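Local coordinates for protein LEOA (Escherichia coli, PDB 4AUR) that probably hydrolyses GTP as a bacterial dynamin-like protein of enterotoxigenic E. coli, joining a GTPase domain to a long helical stalk, at residues 289-292 with 293-297; 553-556 with 557-561; 247-250 with 251-254. All coordinates share one frame; numbering follows the deposited sequence.

Interaction 1 of 3, residues 289-292 with 293-297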
ATOM      1  N   ALA A 289       8.088   2.375   3.052  1.00 22.45           N
ATOM      2  CA  ALA A 289       8.241   1.078   2.447  1.00 21.75           C
ATOM      3  C   ALA A 289       6.932   0.317   2.358  1.00 22.75           C
ATOM      4  O   ALA A 289       6.720  -0.343   1.354  1.00 21.96           O
ATOM      5  CB  ALA A 289       9.302   0.256   3.157  1.00 20.92           C
ATOM      6  N   SER A 290       6.062   0.376   3.378  1.00 23.79           N
ATOM      7  CA  SER A 290       4.788  -0.380   3.288  1.00 24.76           C
ATOM      8  C   SER A 290       3.744   0.311   2.416  1.00 23.75           C
ATOM      9  O   SER A 290       2.919  -0.333   1.844  1.00 23.12           O
ATOM     10  CB  SER A 290       4.180  -0.771   4.660  1.00 25.74           C
ATOM     11  OG  SER A 290       4.344   0.210   5.660  1.00 27.26           O
ATOM     12  N   ARG A 291       3.816   1.623   2.316  1.00 25.49           N
ATOM     13  CA  ARG A 291       2.917   2.411   1.502  1.00 25.91           C
ATOM     14  C   ARG A 291       3.138   2.123   0.029  1.00 26.35           C
ATOM     15  O   ARG A 291       2.205   2.265  -0.764  1.00 28.40           O
ATOM     16  CB  ARG A 291       3.194   3.878   1.800  1.00 31.01           C
ATOM     17  CG  ARG A 291       2.392   4.933   1.059  1.00 36.22           C
ATOM     18  CD  ARG A 291       2.615   6.349   1.654  1.00 39.52           C
ATOM     19  NE  ARG A 291       3.679   7.122   0.994  1.00 42.10           N
ATOM     20  CZ  ARG A 291       3.663   7.513  -0.290  1.00 46.96           C
ATOM     21  NH1 ARG A 291       2.635   7.203  -1.093  1.00 48.29           N
ATOM     22  NH2 ARG A 291       4.681   8.215  -0.795  1.00 46.80           N
ATOM     23  N   HIS A 292       4.356   1.721  -0.345  1.00 23.39           N
ATOM     24  CA  HIS A 292       4.690   1.380  -1.726  1.00 21.74           C
ATOM     25  C   HIS A 292       4.724  -0.116  -1.982  1.00 21.57           C
ATOM     26  O   HIS A 292       4.717  -0.525  -3.138  1.00 20.71           O
ATOM     27  CB  HIS A 292       6.060   1.906  -2.080  1.00 22.16           C
ATOM     28  CG  HIS A 292       6.108   3.381  -2.233  1.00 22.62           C
ATOM     29  ND1 HIS A 292       5.355   4.052  -3.164  1.00 22.87           N
ATOM     30  CD2 HIS A 292       6.847   4.317  -1.601  1.00 23.08           C
ATOM     31  CE1 HIS A 292       5.617   5.343  -3.087  1.00 23.21           C
ATOM     32  NE2 HIS A 292       6.519   5.528  -2.145  1.00 22.83           N
ATOM     33  N   LEU A 293       4.817  -0.931  -0.930  1.00 20.77           N
ATOM     34  CA  LEU A 293       4.508  -2.357  -1.051  1.00 20.38           C
ATOM     35  C   LEU A 293       2.993  -2.514  -1.303  1.00 21.88           C
ATOM     36  O   LEU A 293       2.557  -3.463  -1.949  1.00 21.45           O
ATOM     37  CB  LEU A 293       4.927  -3.136   0.196  1.00 19.43           C
ATOM     38  CG  LEU A 293       4.721  -4.658   0.166  1.00 19.79           C
ATOM     39  CD1 LEU A 293       5.277  -5.252  -1.126  1.00 20.31           C
ATOM     40  CD2 LEU A 293       5.282  -5.428   1.360  1.00 18.47           C
ATOM     41  N   ASP A 294       2.175  -1.589  -0.807  1.00 22.76           N
ATOM     42  CA  ASP A 294       0.746  -1.744  -1.013  1.00 24.38           C
ATOM     43  C   ASP A 294       0.440  -1.521  -2.475  1.00 24.54           C
ATOM     44  O   ASP A 294      -0.373  -2.232  -3.068  1.00 23.22           O
ATOM     45  CB  ASP A 294      -0.057  -0.789  -0.166  1.00 25.78           C
ATOM     46  CG  ASP A 294      -1.502  -1.166  -0.115  1.00 27.24           C
ATOM     47  OD1 ASP A 294      -1.830  -2.345   0.138  1.00 28.27           O
ATOM     48  OD2 ASP A 294      -2.326  -0.279  -0.333  1.00 32.49           O
ATOM     49  N   GLU A 295       1.135  -0.545  -3.055  1.00 24.34           N
ATOM     50  CA  GLU A 295       1.046  -0.293  -4.469  1.00 22.81           C
ATOM     51  C   GLU A 295       1.491  -1.545  -5.183  1.00 22.46           C
ATOM     52  O   GLU A 295       0.749  -2.075  -5.972  1.00 21.88           O
ATOM     53  CB  GLU A 295       1.902   0.887  -4.863  1.00 23.06           C
ATOM     54  CG  GLU A 295       1.292   2.240  -4.536  1.00 24.21           C
ATOM     55  CD  GLU A 295       2.335   3.348  -4.571  1.00 25.36           C
ATOM     56  OE1 GLU A 295       3.502   3.014  -4.851  1.00 24.83           O
ATOM     57  OE2 GLU A 295       2.015   4.541  -4.304  1.00 27.40           O
ATOM     58  N   LEU A 296       2.684  -2.048  -4.880  1.00 22.20           N
ATOM     59  CA  LEU A 296       3.194  -3.229  -5.602  1.00 20.72           C
ATOM     60  C   LEU A 296       2.258  -4.423  -5.490  1.00 21.41           C
ATOM     61  O   LEU A 296       2.073  -5.120  -6.472  1.00 24.11           O
ATOM     62  CB  LEU A 296       4.584  -3.644  -5.136  1.00 19.42           C
ATOM     63  CG  LEU A 296       5.163  -4.875  -5.800  1.00 18.75           C
ATOM     64  CD1 LEU A 296       5.231  -4.651  -7.292  1.00 19.80           C
ATOM     65  CD2 LEU A 296       6.533  -5.215  -5.298  1.00 18.33           C
ATOM     66  N   ASN A 297       1.669  -4.652  -4.326  1.00 20.75           N
ATOM     67  CA  ASN A 297       0.761  -5.776  -4.150  1.00 21.87           C
ATOM     68  C   ASN A 297      -0.443  -5.633  -5.064  1.00 21.74           C
ATOM     69  O   ASN A 297      -0.878  -6.597  -5.650  1.00 21.38           O
ATOM     70  CB  ASN A 297       0.259  -5.918  -2.673  1.00 21.68           C
ATOM     71  CG  ASN A 297       1.366  -6.249  -1.655  1.00 22.02           C
ATOM     72  OD1 ASN A 297       1.208  -5.963  -0.474  1.00 24.55           O
ATOM     73  ND2 ASN A 297       2.471  -6.843  -2.089  1.00 21.84           N
TER
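The imidazole of His292 meets the carboxylate of Glu295 at its edge: OE1 of Glu295 lies in the ring plane, straight out from ND1. His292 ND1 donates to Glu295 OE1 at 2.7 Å, and the N-H points almost exactly at the oxygen (175°). The carboxylate is not turned to match. Its plane stands 60° from that of the ring, and OE1 takes the bond from above the carboxylate plane. At the guanidinium of Arg291 the other oxygen, Glu295 OE2, sits obliquely, 4.2 Å from Arg291 NH1 and well out of the group's plane, so this is attraction between opposite charges without an N-H aimed at the oxygen.

The two partners of the hydrogen bond run side by side. Each swings its CG anti to its own carbonyl carbon (chi1 -72° in His292), and the glutamate then extends beyond CG to reach one turn back along the helix. This i to i+3 His-carboxylate pair fixes the rotation of the ring, and the carboxylate would be expected to favour a protonated imidazole. In the backbone, Leu296 N bonds to His292 O at 3.1 Å, while Leu293 N to Ala289 O (3.0 Å) is another main-chain bond of the helix.

All of this lies within the long helix 275-343, part of the dynamin-like helical domain. The His292-Glu295 side faces a loop, with His292 touching Ser417 and Glu295 resting on Leu410 and Ala414; Leu296 packs on Phe415. Leu293, its CG anti to the backbone N, instead turns to helix 547-567, where it meets Leu556 and Gln560, and Ser290 also touches Gln560 there.

Interaction 2 of 3, residues 553-556 with 557-561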
ATOM      1  N   ARG A 553       7.890  -9.800  -4.467  1.00 22.97           N
ATOM      2  CA  ARG A 553       6.767  -9.356  -3.687  1.00 22.37           C
ATOM      3  C   ARG A 553       6.588 -10.267  -2.486  1.00 22.68           C
ATOM      4  O   ARG A 553       6.192  -9.819  -1.419  1.00 23.59           O
ATOM      5  CB  ARG A 553       5.540  -9.355  -4.537  1.00 22.20           C
ATOM      6  CG  ARG A 553       4.348  -8.713  -3.903  1.00 22.43           C
ATOM      7  CD  ARG A 553       3.125  -9.549  -4.206  1.00 22.97           C
ATOM      8  NE  ARG A 553       3.071 -10.722  -3.341  1.00 22.90           N
ATOM      9  CZ  ARG A 553       2.639 -10.689  -2.087  1.00 22.29           C
ATOM     10  NH1 ARG A 553       2.244  -9.553  -1.559  1.00 22.72           N
ATOM     11  NH2 ARG A 553       2.608 -11.775  -1.354  1.00 21.64           N
ATOM     12  N   GLN A 554       6.882 -11.548  -2.651  1.00 23.34           N
ATOM     13  CA  GLN A 554       6.732 -12.473  -1.557  1.00 24.10           C
ATOM     14  C   GLN A 554       7.705 -12.160  -0.459  1.00 25.31           C
ATOM     15  O   GLN A 554       7.272 -12.003   0.675  1.00 26.40           O
ATOM     16  CB  GLN A 554       6.926 -13.907  -1.992  1.00 24.52           C
ATOM     17  CG  GLN A 554       5.659 -14.558  -2.474  1.00 25.78           C
ATOM     18  CD  GLN A 554       4.631 -14.824  -1.401  1.00 25.58           C
ATOM     19  OE1 GLN A 554       3.460 -14.960  -1.707  1.00 26.97           O
ATOM     20  NE2 GLN A 554       5.060 -14.932  -0.155  1.00 25.81           N
ATOM     21  N   LYS A 555       9.003 -12.078  -0.793  1.00 27.12           N
ATOM     22  CA  LYS A 555      10.042 -11.788   0.196  1.00 27.87           C
ATOM     23  C   LYS A 555       9.618 -10.528   0.913  1.00 24.36           C
ATOM     24  O   LYS A 555       9.489 -10.539   2.106  1.00 23.99           O
ATOM     25  CB  LYS A 555      11.461 -11.683  -0.409  1.00 32.10           C
ATOM     26  CG  LYS A 555      11.934 -10.265  -0.821  1.00 39.64           C
ATOM     27  CD  LYS A 555      13.459 -10.159  -1.122  1.00 47.55           C
ATOM     28  CE  LYS A 555      13.903  -8.762  -1.602  1.00 48.69           C
ATOM     29  NZ  LYS A 555      15.357  -8.478  -1.335  1.00 49.52           N
ATOM     30  N   LEU A 556       9.320  -9.469   0.180  1.00 22.52           N
ATOM     31  CA  LEU A 556       8.942  -8.209   0.800  1.00 20.38           C
ATOM     32  C   LEU A 556       7.731  -8.303   1.725  1.00 19.62           C
ATOM     33  O   LEU A 556       7.659  -7.574   2.699  1.00 20.05           O
ATOM     34  CB  LEU A 556       8.683  -7.140  -0.264  1.00 19.92           C
ATOM     35  CG  LEU A 556       9.873  -6.679  -1.091  1.00 19.88           C
ATOM     36  CD1 LEU A 556       9.400  -5.735  -2.170  1.00 20.21           C
ATOM     37  CD2 LEU A 556      10.914  -5.984  -0.260  1.00 19.99           C
ATOM     38  N   SER A 557       6.765  -9.160   1.426  1.00 18.57           N
ATOM     39  CA  SER A 557       5.565  -9.185   2.231  1.00 18.94           C
ATOM     40  C   SER A 557       5.844  -9.859   3.574  1.00 18.76           C
ATOM     41  O   SER A 557       5.423  -9.376   4.616  1.00 20.56           O
ATOM     42  CB  SER A 557       4.425  -9.884   1.505  1.00 19.24           C
ATOM     43  OG  SER A 557       4.756 -11.247   1.325  1.00 20.32           O
ATOM     44  N   LEU A 558       6.554 -10.971   3.524  1.00 17.44           N
ATOM     45  CA  LEU A 558       7.013 -11.655   4.678  1.00 17.09           C
ATOM     46  C   LEU A 558       7.805 -10.704   5.539  1.00 17.80           C
ATOM     47  O   LEU A 558       7.670 -10.702   6.770  1.00 18.63           O
ATOM     48  CB  LEU A 558       7.909 -12.810   4.249  1.00 17.47           C
ATOM     49  CG  LEU A 558       7.337 -13.891   3.330  1.00 17.49           C
ATOM     50  CD1 LEU A 558       8.411 -14.855   2.901  1.00 18.11           C
ATOM     51  CD2 LEU A 558       6.240 -14.673   4.001  1.00 17.84           C
ATOM     52  N   ILE A 559       8.640  -9.907   4.886  1.00 17.41           N
ATOM     53  CA  ILE A 559       9.404  -8.882   5.556  1.00 18.44           C
ATOM     54  C   ILE A 559       8.554  -7.778   6.198  1.00 19.29           C
ATOM     55  O   ILE A 559       8.795  -7.418   7.351  1.00 19.96           O
ATOM     56  CB  ILE A 559      10.466  -8.258   4.636  1.00 18.45           C
ATOM     57  CG1 ILE A 559      11.509  -9.313   4.251  1.00 18.08           C
ATOM     58  CG2 ILE A 559      11.184  -7.152   5.387  1.00 18.39           C
ATOM     59  CD1 ILE A 559      12.551  -8.803   3.308  1.00 17.94           C
ATOM     60  N   GLN A 560       7.562  -7.253   5.482  1.00 19.55           N
ATOM     61  CA  GLN A 560       6.740  -6.174   6.016  1.00 19.74           C
ATOM     62  C   GLN A 560       5.803  -6.635   7.154  1.00 21.71           C
ATOM     63  O   GLN A 560       5.338  -5.842   7.988  1.00 22.34           O
ATOM     64  CB  GLN A 560       5.949  -5.555   4.889  1.00 19.76           C
ATOM     65  CG  GLN A 560       5.074  -4.385   5.289  1.00 19.72           C
ATOM     66  CD  GLN A 560       3.712  -4.804   5.769  1.00 19.74           C
ATOM     67  OE1 GLN A 560       3.253  -5.898   5.477  1.00 21.44           O
ATOM     68  NE2 GLN A 560       3.055  -3.937   6.495  1.00 19.35           N
ATOM     69  N   THR A 561       5.497  -7.917   7.186  1.00 22.77           N
ATOM     70  CA  THR A 561       4.642  -8.421   8.219  1.00 23.26           C
ATOM     71  C   THR A 561       5.351  -8.210   9.537  1.00 23.99           C
ATOM     72  O   THR A 561       4.749  -7.754  10.507  1.00 24.83           O
ATOM     73  CB  THR A 561       4.373  -9.908   8.012  1.00 24.07           C
ATOM     74  OG1 THR A 561       3.660 -10.092   6.784  1.00 24.66           O
ATOM     75  CG2 THR A 561       3.525 -10.460   9.165  1.00 25.67           C
TER
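Ser557 turns OG into the crowded position between its backbone N and carbonyl carbon (chi1 65°), which swings the hydroxyl back toward the preceding turn and onto the carbonyl oxygen of Gln554. Bends at chi2 and chi3 bring the guanidinium of Arg553 forward along the helix, beside the same serine, with Arg553 NH1 3.8 Å from Ser557 CB.

Ser557 OG donates to Gln554 O at 2.7 Å, tilted a little from the carbonyl plane. The same oxygen accepts the main-chain bond from Leu558 N at 3.1 Å, nearly straight at 176°. The side-chain oxygen of Gln554, OE1, lies at the guanidinium edge, in plane, where it takes a weak bond from Arg553 NH2 (3.3 Å).

On another side of helix 547-567, Leu556 packs against Met31 and Phe422, and Ile559 against Met27 of helix 3-30; these two side chains lie at the buried side of the turn.

Chemically, the hydroxyl's proton is used within its own helix: it shares an acceptor already engaged in the backbone ladder. The Arg553 charge lies near this polar group and would probably polarise it slightly.

Interaction 3 of 3, residues 247-250 with 251-254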
ATOM      1  N   ARG A 247      -2.806  19.543  53.058  1.00 62.36           N
ATOM      2  CA  ARG A 247      -2.535  20.954  53.296  1.00 60.07           C
ATOM      3  C   ARG A 247      -1.541  21.516  52.300  1.00 55.09           C
ATOM      4  O   ARG A 247      -1.818  22.517  51.640  1.00 56.94           O
ATOM      5  CB  ARG A 247      -2.019  21.165  54.718  1.00 64.94           C
ATOM      6  CG  ARG A 247      -3.038  20.754  55.772  1.00 73.68           C
ATOM      7  CD  ARG A 247      -3.066  21.658  56.996  1.00 78.11           C
ATOM      8  NE  ARG A 247      -4.262  21.397  57.798  1.00 84.35           N
ATOM      9  CZ  ARG A 247      -4.574  22.031  58.928  1.00 88.91           C
ATOM     10  NH1 ARG A 247      -3.777  22.978  59.423  1.00 85.45           N
ATOM     11  NH2 ARG A 247      -5.693  21.708  59.573  1.00 87.58           N
ATOM     12  N   SER A 248      -0.390  20.868  52.180  1.00 48.61           N
ATOM     13  CA  SER A 248       0.668  21.360  51.319  1.00 43.96           C
ATOM     14  C   SER A 248       0.308  21.328  49.826  1.00 43.35           C
ATOM     15  O   SER A 248       0.855  22.081  49.039  1.00 44.76           O
ATOM     16  CB  SER A 248       1.899  20.523  51.544  1.00 42.01           C
ATOM     17  OG  SER A 248       1.632  19.222  51.090  1.00 41.40           O
ATOM     18  N   ARG A 249      -0.616  20.459  49.445  1.00 43.77           N
ATOM     19  CA  ARG A 249      -0.924  20.182  48.034  1.00 43.42           C
ATOM     20  C   ARG A 249       0.265  19.628  47.257  1.00 40.22           C
ATOM     21  O   ARG A 249       0.286  19.688  46.031  1.00 37.32           O
ATOM     22  CB  ARG A 249      -1.523  21.401  47.321  1.00 44.05           C
ATOM     23  CG  ARG A 249      -3.033  21.502  47.435  1.00 44.89           C
ATOM     24  CD  ARG A 249      -3.413  21.953  48.830  1.00 48.96           C
ATOM     25  NE  ARG A 249      -4.818  22.346  48.942  1.00 52.23           N
ATOM     26  CZ  ARG A 249      -5.373  22.850  50.043  1.00 53.59           C
ATOM     27  NH1 ARG A 249      -4.648  23.032  51.146  1.00 52.10           N
ATOM     28  NH2 ARG A 249      -6.659  23.178  50.038  1.00 57.18           N
ATOM     29  N   ILE A 250       1.219  19.044  47.978  1.00 39.65           N
ATOM     30  CA  ILE A 250       2.401  18.446  47.374  1.00 39.98           C
ATOM     31  C   ILE A 250       2.062  17.334  46.387  1.00 40.15           C
ATOM     32  O   ILE A 250       2.822  17.072  45.490  1.00 44.32           O
ATOM     33  CB  ILE A 250       3.356  17.890  48.449  1.00 40.64           C
ATOM     34  CG1 ILE A 250       4.755  17.670  47.886  1.00 40.92           C
ATOM     35  CG2 ILE A 250       2.832  16.591  49.027  1.00 42.72           C
ATOM     36  CD1 ILE A 250       5.499  18.967  47.682  1.00 42.23           C
ATOM     37  N   ASN A 251       0.934  16.668  46.559  1.00 42.18           N
ATOM     38  CA  ASN A 251       0.521  15.655  45.607  1.00 46.39           C
ATOM     39  C   ASN A 251       0.289  16.235  44.200  1.00 47.56           C
ATOM     40  O   ASN A 251       0.605  15.592  43.194  1.00 52.30           O
ATOM     41  CB  ASN A 251      -0.720  14.906  46.127  1.00 50.20           C
ATOM     42  CG  ASN A 251      -0.363  13.739  47.058  1.00 54.83           C
ATOM     43  OD1 ASN A 251       0.777  13.599  47.539  1.00 53.50           O
ATOM     44  ND2 ASN A 251      -1.347  12.889  47.314  1.00 57.11           N
ATOM     45  N   ASP A 252      -0.229  17.459  44.124  1.00 46.57           N
ATOM     46  CA  ASP A 252      -0.369  18.142  42.840  1.00 45.71           C
ATOM     47  C   ASP A 252       0.988  18.230  42.118  1.00 40.27           C
ATOM     48  O   ASP A 252       1.049  18.094  40.899  1.00 37.58           O
ATOM     49  CB  ASP A 252      -0.993  19.539  43.020  1.00 49.14           C
ATOM     50  CG  ASP A 252      -2.427  19.493  43.593  1.00 51.20           C
ATOM     51  OD1 ASP A 252      -3.158  18.525  43.324  1.00 54.71           O
ATOM     52  OD2 ASP A 252      -2.828  20.432  44.312  1.00 53.91           O
ATOM     53  N   LEU A 253       2.069  18.411  42.872  1.00 35.84           N
ATOM     54  CA  LEU A 253       3.412  18.482  42.298  1.00 34.22           C
ATOM     55  C   LEU A 253       4.007  17.133  41.934  1.00 36.75           C
ATOM     56  O   LEU A 253       4.636  17.000  40.888  1.00 38.09           O
ATOM     57  CB  LEU A 253       4.358  19.131  43.269  1.00 33.84           C
ATOM     58  CG  LEU A 253       5.811  19.274  42.837  1.00 33.99           C
ATOM     59  CD1 LEU A 253       5.884  20.194  41.620  1.00 33.94           C
ATOM     60  CD2 LEU A 253       6.646  19.798  44.004  1.00 32.07           C
ATOM     61  N   LYS A 254       3.868  16.143  42.805  1.00 38.22           N
ATOM     62  CA  LYS A 254       4.336  14.797  42.472  1.00 40.81           C
ATOM     63  C   LYS A 254       3.635  14.308  41.210  1.00 40.17           C
ATOM     64  O   LYS A 254       4.269  13.694  40.366  1.00 39.87           O
ATOM     65  CB  LYS A 254       4.082  13.812  43.613  1.00 43.96           C
ATOM     66  CG  LYS A 254       4.990  14.005  44.818  1.00 46.71           C
ATOM     67  CD  LYS A 254       4.429  13.308  46.045  1.00 50.93           C
ATOM     68  CE  LYS A 254       5.467  13.135  47.152  1.00 53.85           C
ATOM     69  NZ  LYS A 254       4.837  12.593  48.399  1.00 54.31           N
TER
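At Arg249 the chain leaves helical geometry, with phi positive at 61°, at the break between helices 241-248 and 250-273. The first bond after it spans three residues, Asp252 N reaching Arg249 O at 3.0 Å from above the carbonyl plane. Lys254 N takes up the i to i+4 pattern on Ile250 O, also at 3.0 Å, with a straighter N-H (167°). Leu253 N adds a weak bond to that same Ile250 oxygen.

The join is also secured from the side of Ser248, whose OG accepts from Ile250 N at 3.1 Å. This is an ST turn; the same OG is hydrogen-bonded to Tyr244 O. The turn lies beside what is probably the nucleotide-binding fold, for Leu253 packs on Ile173 and Val175 of strand 172-177, and Ile250 on Ala72 of helix 66-74, into which the probable P-loop runs.

Ile250 and Leu253 meet through their methyl ends, CD1 to CD2 at 3.9 Å, the two chains slanting across one another. Ile250 gets there with CG1 anti to its backbone N (chi1 -162°). Arg249 and Asp252 run alongside each other, but it is the aliphatic part of the arginine that touches: Asp252 OD2 is 3.3 Å from Arg249 CG. Beyond CG the arginine leads away from the carboxylate, and its guanidinium ends at Arg247, where Arg249 NH1 donates to Arg247 O at 2.9 Å, the oxygen lying in the guanidinium plane at its edge. NH1 also bonds to Leu185 O, and Phe191 makes a cation-pi contact with the group.

How the interactions relate
Along the chain interaction 3 comes first, then interaction 1, then interaction 2. Interactions 1 and 2 are neighbours, their centres 10 Å apart, although more than 250 residues separate them in sequence: helix 275-343 and the near-C-terminal helix 547-567 lie against each other, and the two contacts touch. Interaction 3 is remote, its centre about 52 Å from that of interaction 1 and about 53 Å from that of interaction 2, beside the mixed sheet of the GTPase domain. Helices 250-273 and 275-343 follow each other in the chain, so a nearly continuous helical path leads from the nucleotide-binding end to the middle of this elongated molecule, consistent with a dynamin-like architecture.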